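Local structure of chitin elicitor receptor kinase 1 (Arabidopsis thaliana, 4EBY) at residues N16-L20 with S21-Q25; S161-S164 with A165-Q169; C67-Q70 with P71-L75. The protein probably senses chitin oligomers at the cell surface through its LysM-rich ectodomain and, on chitin-induced dimerization, activates plant immune signalling as a receptor kinase. All coordinates share one frame; numbering follows the deposited sequence.

Contact 1 (N16-L20 with S21-Q25); sequences NGTTL and SVINQ. With NAG (2-acetamido-2-deoxy-beta-D-glucopyranose), chain F.
A weak cap begins this helix: Thr19, at the N-cap, receives Val22 N on its hydroxyl OG1 at a long 3.3 Å, although the N-H points well at the acceptor (162°). The reach depends on chi1 of Thr19 (60°), which lodges OG1 between the backbone N and the carbonyl carbon and so turns it toward the first turn. The same hydroxyl lies 3.5 Å from Val22 CG2, the two side chains crossing at about a right angle. Regular helix bonding starts at once. Ile23 N bonds to Thr19 O at 3.2 Å, and Asn24 N reaches Leu20 O at 2.9 Å, while the weaker cap serves Val22 N, one residue earlier.

A second, apolar contact bridges the N-cap. The methyl CG2 of Thr18 meets Ile23 CG1 at 3.6 Å, again nearly at right angles. These residues occupy the positions just before the N-cap and four after it, those of a hydrophobic staple. Thr18 turns its other branch, OG1, back to a hydrogen bond with Glu15 O, which leaves the methyl for the isoleucine. Two residues upstream, Asn16 ND2 is joined covalently to C1 of N-acetylglucosamine at 1.4 Å. With Gly17 and Thr18 it makes an N-X-T glycosylation sequon, and this sugar stands away from the helix start.

Ile23 packs on Val61 and Val63 of strand 60-70 and on Tyr12 of strand 8-13, while Leu20 faces Val61 and also Ile42 and Leu43 of helix 40-43.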
loop_
_atom_site.group_PDB
_atom_site.type_symbol
_atom_site.label_atom_id
_atom_site.label_comp_id
_atom_site.label_asym_id
_atom_site.label_seq_id
_atom_site.Cartn_x
_atom_site.Cartn_y
_atom_site.Cartn_z
ATOM N N ASN A 16 -4.262 -12.862 -10.916
ATOM C CA ASN A 16 -4.919 -12.643 -12.199
ATOM C C ASN A 16 -4.015 -11.938 -13.193
ATOM O O ASN A 16 -4.503 -11.291 -14.115
ATOM C CB ASN A 16 -6.225 -11.835 -12.053
ATOM C CG ASN A 16 -7.380 -12.660 -11.510
ATOM O OD1 ASN A 16 -7.269 -13.867 -11.327
ATOM N ND2 ASN A 16 -8.501 -11.979 -11.234
ATOM N N GLY A 17 -2.703 -12.048 -12.999
ATOM C CA GLY A 17 -1.783 -11.713 -14.079
ATOM C C GLY A 17 -1.018 -10.396 -14.008
ATOM O O GLY A 17 -0.223 -10.095 -14.911
ATOM N N THR A 18 -1.253 -9.620 -12.953
ATOM C CA THR A 18 -0.656 -8.301 -12.768
ATOM C C THR A 18 0.832 -8.274 -13.054
ATOM O O THR A 18 1.569 -9.120 -12.552
ATOM C CB THR A 18 -0.813 -7.897 -11.302
ATOM O OG1 THR A 18 -2.205 -7.933 -10.977
ATOM C CG2 THR A 18 -0.251 -6.506 -11.060
ATOM N N THR A 19 1.266 -7.311 -13.867
ATOM C CA THR A 19 2.699 -7.110 -14.127
ATOM C C THR A 19 3.293 -5.959 -13.299
ATOM O O THR A 19 2.571 -5.128 -12.725
ATOM C CB THR A 19 2.946 -6.750 -15.581
ATOM O OG1 THR A 19 2.243 -5.542 -15.883
ATOM C CG2 THR A 19 2.484 -7.876 -16.511
ATOM N N LEU A 20 4.620 -5.876 -13.252
ATOM C CA LEU A 20 5.242 -4.804 -12.478
ATOM C C LEU A 20 4.928 -3.434 -13.108
ATOM O O LEU A 20 4.749 -2.433 -12.409
ATOM C CB LEU A 20 6.749 -5.021 -12.393
ATOM C CG LEU A 20 7.446 -4.081 -11.415
ATOM C CD1 LEU A 20 6.941 -4.354 -10.007
ATOM C CD2 LEU A 20 8.974 -4.284 -11.527
ATOM N N SER A 21 4.836 -3.397 -14.435
ATOM C CA SER A 21 4.499 -2.163 -15.129
ATOM C C SER A 21 3.135 -1.628 -14.685
ATOM O O SER A 21 2.980 -0.436 -14.464
ATOM C CB SER A 21 4.527 -2.403 -16.651
ATOM O OG SER A 21 4.229 -1.215 -17.337
ATOM N N VAL A 22 2.139 -2.501 -14.592
ATOM C CA VAL A 22 0.806 -2.055 -14.170
ATOM C C VAL A 22 0.816 -1.539 -12.729
ATOM O O VAL A 22 0.194 -0.522 -12.399
ATOM C CB VAL A 22 -0.251 -3.166 -14.352
ATOM C CG1 VAL A 22 -1.549 -2.779 -13.646
ATOM C CG2 VAL A 22 -0.515 -3.388 -15.832
ATOM N N ILE A 23 1.553 -2.220 -11.858
ATOM C CA ILE A 23 1.684 -1.741 -10.492
ATOM C C ILE A 23 2.310 -0.357 -10.473
ATOM O O ILE A 23 1.823 0.540 -9.797
ATOM C CB ILE A 23 2.531 -2.702 -9.657
ATOM C CG1 ILE A 23 1.785 -4.035 -9.526
ATOM C CG2 ILE A 23 2.849 -2.116 -8.253
ATOM C CD1 ILE A 23 2.632 -5.142 -8.884
ATOM N N ASN A 24 3.402 -0.184 -11.209
ATOM C CA ASN A 24 4.074 1.111 -11.196
ATOM C C ASN A 24 3.203 2.209 -11.812
ATOM O O ASN A 24 3.242 3.357 -11.370
ATOM C CB ASN A 24 5.423 1.003 -11.926
ATOM C CG ASN A 24 6.391 2.117 -11.551
ATOM O OD1 ASN A 24 6.039 3.120 -10.893
ATOM N ND2 ASN A 24 7.615 1.940 -11.963
ATOM N N GLN A 25 2.411 1.865 -12.827
ATOM C CA GLN A 25 1.530 2.851 -13.431
ATOM C C GLN A 25 0.476 3.292 -12.405
ATOM O O GLN A 25 0.281 4.486 -12.147
ATOM C CB GLN A 25 0.824 2.243 -14.640
ATOM C CG GLN A 25 -0.103 3.217 -15.337
ATOM C CD GLN A 25 -0.522 2.713 -16.703
ATOM O OE1 GLN A 25 -0.952 1.566 -16.852
ATOM N NE2 GLN A 25 -0.369 3.557 -17.712
HETATM C C1 NAG F . -9.598 -12.763 -10.709
HETATM C C2 NAG F . -10.369 -11.734 -9.867
HETATM C C3 NAG F . -11.661 -12.308 -9.305
HETATM C C4 NAG F . -12.460 -12.987 -10.405
HETATM C C5 NAG F . -11.585 -13.898 -11.266
HETATM C C6 NAG F . -12.378 -14.449 -12.447
HETATM C C7 NAG F . -9.389 -9.894 -8.665
HETATM C C8 NAG F . -8.237 -9.403 -7.826
HETATM N N2 NAG F . -9.560 -11.210 -8.784
HETATM O O3 NAG F . -12.432 -11.267 -8.718
HETATM O O4 NAG F . -13.483 -13.762 -9.819
HETATM O O5 NAG F . -10.451 -13.194 -11.744
HETATM O O6 NAG F . -12.882 -13.375 -13.214
HETATM O O7 NAG F . -10.133 -9.083 -9.216
#

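Contact 2 (S161-S164 with A165-Q169); sequences SGVS and ADILQ
With chi1 at 82°, Ser164 holds OG between its backbone N and carbonyl carbon, and from there OG leans over the first turn to accept Ile167 N. Val163, one residue earlier, has CG1 anti to its own N (chi1 176°), which sends that methyl forward to the helix beginning at Ala165.

The serine hydroxyl is the N-cap. Ile167 N stands 3.2 Å from Ser164 OG, and the bond is nearly straight at 161°. The same hydroxyl also lies 3.3 Å from Ile167 CG1, so the isoleucine side chain packs against the cap. Ser164 serves the helix a second time through its backbone: Leu168 N bonds to Ser164 O at 3.0 Å, lying in the carbonyl plane. One residue thus supplies acceptors to two successive N-H groups, the hydroxyl to Ile167 and the carbonyl to Leu168, where regular helix bonding takes over.

Apolar contact comes from Val163. Its CG1 sits between two helix side chains, 3.8 Å from Ile167 CG2 and 3.9 Å from Leu168 CG, meeting the isoleucine at about a right angle and the leucine more obliquely. Val163 and Leu168 flank the N-cap in the positions of a hydrophobic staple. Upstream, Val163 N donates to Ser161 OG at 3.1 Å, an ST turn that ties the connector to the preceding helix, where the same hydroxyl is also bonded to Ile157 O. Gly162, with positive phi, makes the break between the helices.

Leu168 continues inward onto Leu154 and Ile157 of helix 154-161 and onto Val186 of strand 183-187. This short, capped helix-to-helix connection, which lies in sequence between strands 143-147 and 183-187, belongs to the beta-alpha-alpha-beta fold of a LysM domain.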
loop_
_atom_site.group_PDB
_atom_site.type_symbol
_atom_site.label_atom_id
_atom_site.label_comp_id
_atom_site.label_asym_id
_atom_site.label_seq_id
_atom_site.Cartn_x
_atom_site.Cartn_y
_atom_site.Cartn_z
ATOM N N SER A 161 7.438 -10.442 9.033
ATOM C CA SER A 161 7.883 -9.056 9.153
ATOM C C SER A 161 9.119 -8.928 10.043
ATOM O O SER A 161 9.890 -7.985 9.910
ATOM C CB SER A 161 6.765 -8.185 9.723
ATOM O OG SER A 161 6.526 -8.527 11.082
ATOM N N GLY A 162 9.294 -9.868 10.961
ATOM C CA GLY A 162 10.383 -9.792 11.919
ATOM C C GLY A 162 10.079 -8.819 13.045
ATOM O O GLY A 162 10.985 -8.354 13.743
ATOM N N VAL A 163 8.794 -8.511 13.214
ATOM C CA VAL A 163 8.323 -7.630 14.277
ATOM C C VAL A 163 7.479 -8.460 15.240
ATOM O O VAL A 163 6.724 -9.327 14.805
ATOM C CB VAL A 163 7.458 -6.471 13.688
ATOM C CG1 VAL A 163 6.885 -5.603 14.799
ATOM C CG2 VAL A 163 8.283 -5.617 12.743
ATOM N N SER A 164 7.606 -8.209 16.540
ATOM C CA SER A 164 6.870 -8.999 17.523
ATOM C C SER A 164 5.364 -8.817 17.368
ATOM O O SER A 164 4.896 -7.754 16.966
ATOM C CB SER A 164 7.298 -8.660 18.952
ATOM O OG SER A 164 6.639 -7.504 19.438
ATOM N N ALA A 165 4.614 -9.866 17.687
ATOM C CA ALA A 165 3.154 -9.822 17.624
ATOM C C ALA A 165 2.539 -8.740 18.512
ATOM O O ALA A 165 1.555 -8.113 18.129
ATOM C CB ALA A 165 2.562 -11.181 17.974
ATOM N N ASP A 166 3.097 -8.522 19.700
ATOM C CA ASP A 166 2.547 -7.500 20.595
ATOM C C ASP A 166 2.718 -6.102 20.010
ATOM O O ASP A 166 1.815 -5.272 20.117
ATOM C CB ASP A 166 3.163 -7.576 22.006
ATOM C CG ASP A 166 2.649 -6.476 22.931
ATOM O OD1 ASP A 166 1.437 -6.483 23.254
ATOM O OD2 ASP A 166 3.446 -5.597 23.327
ATOM N N ILE A 167 3.875 -5.836 19.405
ATOM C CA ILE A 167 4.107 -4.540 18.765
ATOM C C ILE A 167 3.130 -4.364 17.590
ATOM O O ILE A 167 2.480 -3.319 17.464
ATOM C CB ILE A 167 5.570 -4.370 18.305
ATOM C CG1 ILE A 167 6.494 -4.245 19.516
ATOM C CG2 ILE A 167 5.726 -3.138 17.422
ATOM C CD1 ILE A 167 6.192 -3.051 20.369
ATOM N N LEU A 168 3.008 -5.387 16.745
ATOM C CA LEU A 168 2.070 -5.313 15.624
ATOM C C LEU A 168 0.655 -5.025 16.097
ATOM O O LEU A 168 -0.054 -4.216 15.505
ATOM C CB LEU A 168 2.061 -6.608 14.821
ATOM C CG LEU A 168 3.296 -6.867 13.968
ATOM C CD1 LEU A 168 3.166 -8.240 13.327
ATOM C CD2 LEU A 168 3.485 -5.778 12.894
ATOM N N GLN A 169 0.228 -5.696 17.164
ATOM C CA GLN A 169 -1.129 -5.479 17.644
ATOM C C GLN A 169 -1.299 -4.070 18.187
ATOM O O GLN A 169 -2.343 -3.450 17.992
ATOM C CB GLN A 169 -1.498 -6.494 18.733
ATOM C CG GLN A 169 -2.999 -6.548 19.029
ATOM C CD GLN A 169 -3.794 -7.077 17.841
ATOM O OE1 GLN A 169 -3.871 -8.291 17.625
ATOM N NE2 GLN A 169 -4.407 -6.172 17.086
#

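Contact 3 (C67-Q70 with P71-L75); sequences CECQ and PGDFL. With NAG (2-acetamido-2-deoxy-beta-D-glucopyranose), chain E; NAG (2-acetamido-2-deoxy-beta-D-glucopyranose), chain D.
This is the tip of the beta hairpin formed by strands 60-70 and 74-82, where the turn Gln70-Asp73 brings Phe74 back beside Gln70. Asp73 N bonds to Gln70 O at 2.9 Å, though markedly bent (130°), closing a beta turn whose central pair, Pro71 and Gly72, has type II backbone angles. Below it, Gln70 N donates to Phe74 O at 2.7 Å, nearly along the C=O axis (174°). The next step is Cys69 opposite Leu75, a non-hydrogen-bonded antiparallel pair. Beside it Leu75 CA offers a CA-H...O contact to Glu68 O at 3.4 Å.

Gln70 CB lies over the phenyl ring of Phe74 as a CH-pi contact, 3.8 Å from its centroid. N-acetylglucosamine D covers the opposite face, its C6 3.7 Å from Phe74 CG. Gln70 bends at chi2 (-68°) and directs its amide to the second sugar, E, whose N2 donates to Gln70 OE1 at 2.8 Å; its NE2 has a weak bond to Gly76 O.

Leu75, on the face of Cys69, touches Cys67 SG with its CB at 3.8 Å; disulfides join Cys67 to Cys129 and Cys69 to Cys1. The hairpin end thus combines glycan contacts, chiefly from Gln70 and Phe74 with Pro71 and Cys69 nearby, with two disulfides that would restrain the backbone carrying them.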
loop_
_atom_site.group_PDB
_atom_site.type_symbol
_atom_site.label_atom_id
_atom_site.label_comp_id
_atom_site.label_asym_id
_atom_site.label_seq_id
_atom_site.Cartn_x
_atom_site.Cartn_y
_atom_site.Cartn_z
ATOM N N CYS A 67 3.941 9.811 2.019
ATOM C CA CYS A 67 2.941 9.665 3.079
ATOM C C CYS A 67 2.682 11.065 3.636
ATOM O O CYS A 67 3.535 11.646 4.305
ATOM C CB CYS A 67 3.458 8.692 4.149
ATOM S SG CYS A 67 2.279 8.343 5.528
ATOM N N GLU A 68 1.514 11.625 3.322
ATOM C CA GLU A 68 1.258 13.051 3.529
ATOM C C GLU A 68 0.069 13.273 4.450
ATOM O O GLU A 68 -0.823 12.433 4.516
ATOM C CB GLU A 68 0.969 13.720 2.175
ATOM C CG GLU A 68 2.212 13.800 1.286
ATOM C CD GLU A 68 1.946 13.453 -0.155
ATOM O OE1 GLU A 68 0.926 12.794 -0.445
ATOM O OE2 GLU A 68 2.780 13.832 -1.004
ATOM N N CYS A 69 0.054 14.407 5.153
ATOM C CA CYS A 69 -1.095 14.743 5.986
ATOM C C CYS A 69 -2.272 15.124 5.095
ATOM O O CYS A 69 -2.117 15.893 4.148
ATOM C CB CYS A 69 -0.754 15.870 6.954
ATOM S SG CYS A 69 -1.986 16.012 8.287
ATOM N N GLN A 70 -3.438 14.548 5.379
ATOM C CA GLN A 70 -4.637 14.773 4.568
ATOM C C GLN A 70 -5.649 15.588 5.353
ATOM O O GLN A 70 -5.637 15.570 6.577
ATOM C CB GLN A 70 -5.281 13.442 4.209
ATOM C CG GLN A 70 -4.368 12.507 3.400
ATOM C CD GLN A 70 -4.087 13.029 2.004
ATOM O OE1 GLN A 70 -4.937 13.671 1.378
ATOM N NE2 GLN A 70 -2.892 12.741 1.495
ATOM N N PRO A 71 -6.542 16.288 4.645
ATOM C CA PRO A 71 -7.606 16.981 5.385
ATOM C C PRO A 71 -8.382 15.981 6.226
ATOM O O PRO A 71 -8.712 14.905 5.741
ATOM C CB PRO A 71 -8.488 17.552 4.273
ATOM C CG PRO A 71 -7.553 17.712 3.098
ATOM C CD PRO A 71 -6.616 16.529 3.197
ATOM N N GLY A 72 -8.686 16.341 7.473
ATOM C CA GLY A 72 -9.309 15.412 8.394
ATOM C C GLY A 72 -8.255 14.860 9.333
ATOM O O GLY A 72 -8.543 14.023 10.189
ATOM N N ASP A 73 -7.018 15.314 9.126
ATOM C CA ASP A 73 -5.890 15.001 10.007
ATOM C C ASP A 73 -5.572 13.516 10.113
ATOM O O ASP A 73 -5.512 12.952 11.196
ATOM C CB ASP A 73 -6.094 15.639 11.387
ATOM C CG ASP A 73 -6.133 17.153 11.314
ATOM O OD1 ASP A 73 -6.785 17.779 12.181
ATOM O OD2 ASP A 73 -5.514 17.719 10.384
ATOM N N PHE A 74 -5.356 12.886 8.960
ATOM C CA PHE A 74 -4.876 11.516 8.922
ATOM C C PHE A 74 -3.851 11.442 7.790
ATOM O O PHE A 74 -3.761 12.356 6.970
ATOM C CB PHE A 74 -6.025 10.519 8.686
ATOM C CG PHE A 74 -6.705 10.677 7.344
ATOM C CD1 PHE A 74 -6.231 10.002 6.238
ATOM C CD2 PHE A 74 -7.820 11.495 7.198
ATOM C CE1 PHE A 74 -6.838 10.145 4.997
ATOM C CE2 PHE A 74 -8.428 11.640 5.957
ATOM C CZ PHE A 74 -7.925 10.966 4.855
ATOM N N LEU A 75 -3.080 10.361 7.767
ATOM C CA LEU A 75 -1.997 10.203 6.800
ATOM C C LEU A 75 -2.398 9.346 5.614
ATOM O O LEU A 75 -3.000 8.280 5.761
ATOM C CB LEU A 75 -0.797 9.560 7.486
ATOM C CG LEU A 75 -0.139 10.400 8.581
ATOM C CD1 LEU A 75 0.851 9.525 9.324
ATOM C CD2 LEU A 75 0.552 11.599 7.959
HETATM C C1 NAG E . -6.197 14.462 -1.809
HETATM C C2 NAG E . -5.723 15.849 -1.356
HETATM C C3 NAG E . -6.876 16.545 -0.645
HETATM C C4 NAG E . -8.074 16.608 -1.578
HETATM C C5 NAG E . -8.414 15.238 -2.142
HETATM C C6 NAG E . -9.537 15.358 -3.174
HETATM C C7 NAG E . -3.482 16.520 -0.626
HETATM C C8 NAG E . -2.330 16.237 0.310
HETATM N N2 NAG E . -4.583 15.786 -0.457
HETATM O O3 NAG E . -6.483 17.848 -0.248
HETATM O O4 NAG E . -9.215 17.049 -0.886
HETATM O O5 NAG E . -7.268 14.645 -2.715
HETATM O O6 NAG E . -9.128 16.102 -4.308
HETATM O O7 NAG E . -3.374 17.395 -1.490
HETATM C C1 NAG D . -8.146 6.389 5.444
HETATM C C2 NAG D . -9.369 5.550 5.060
HETATM C C3 NAG D . -10.674 6.314 5.265
HETATM C C4 NAG D . -10.717 7.017 6.604
HETATM C C5 NAG D . -9.402 7.737 6.893
HETATM C C6 NAG D . -9.389 8.366 8.282
HETATM C C7 NAG D . -8.991 4.064 3.159
HETATM C C8 NAG D . -9.042 3.948 1.637
HETATM N N2 NAG D . -9.323 5.237 3.644
HETATM O O3 NAG D . -11.788 5.448 5.144
HETATM O O4 NAG D . -11.778 7.955 6.561
HETATM O O5 NAG D . -8.318 6.837 6.777
HETATM O O6 NAG D . -9.571 7.392 9.285
HETATM O O7 NAG D . -8.628 3.130 3.874
#

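In the fold
From the N terminus, contact 1 comes first, turning the chain from the loop after strand 8-13 into helix 20-26. Contact 3 follows at the bend between strands 60-70 and 74-82, and contact 2 comes last, between helices 154-161 and 165-171. They run in series, each closing before the next opens, so none nests in or crosses another. Their centres are 25 to 29 Å apart, and contact 1 lies on the opposite side of the chain's centre from both others. A mixed sheet connects them: strand 60-70 receives side chains of 16-25 and ends in contact 3, while strand 183-187, at the sheet's edge, packs against 161-169.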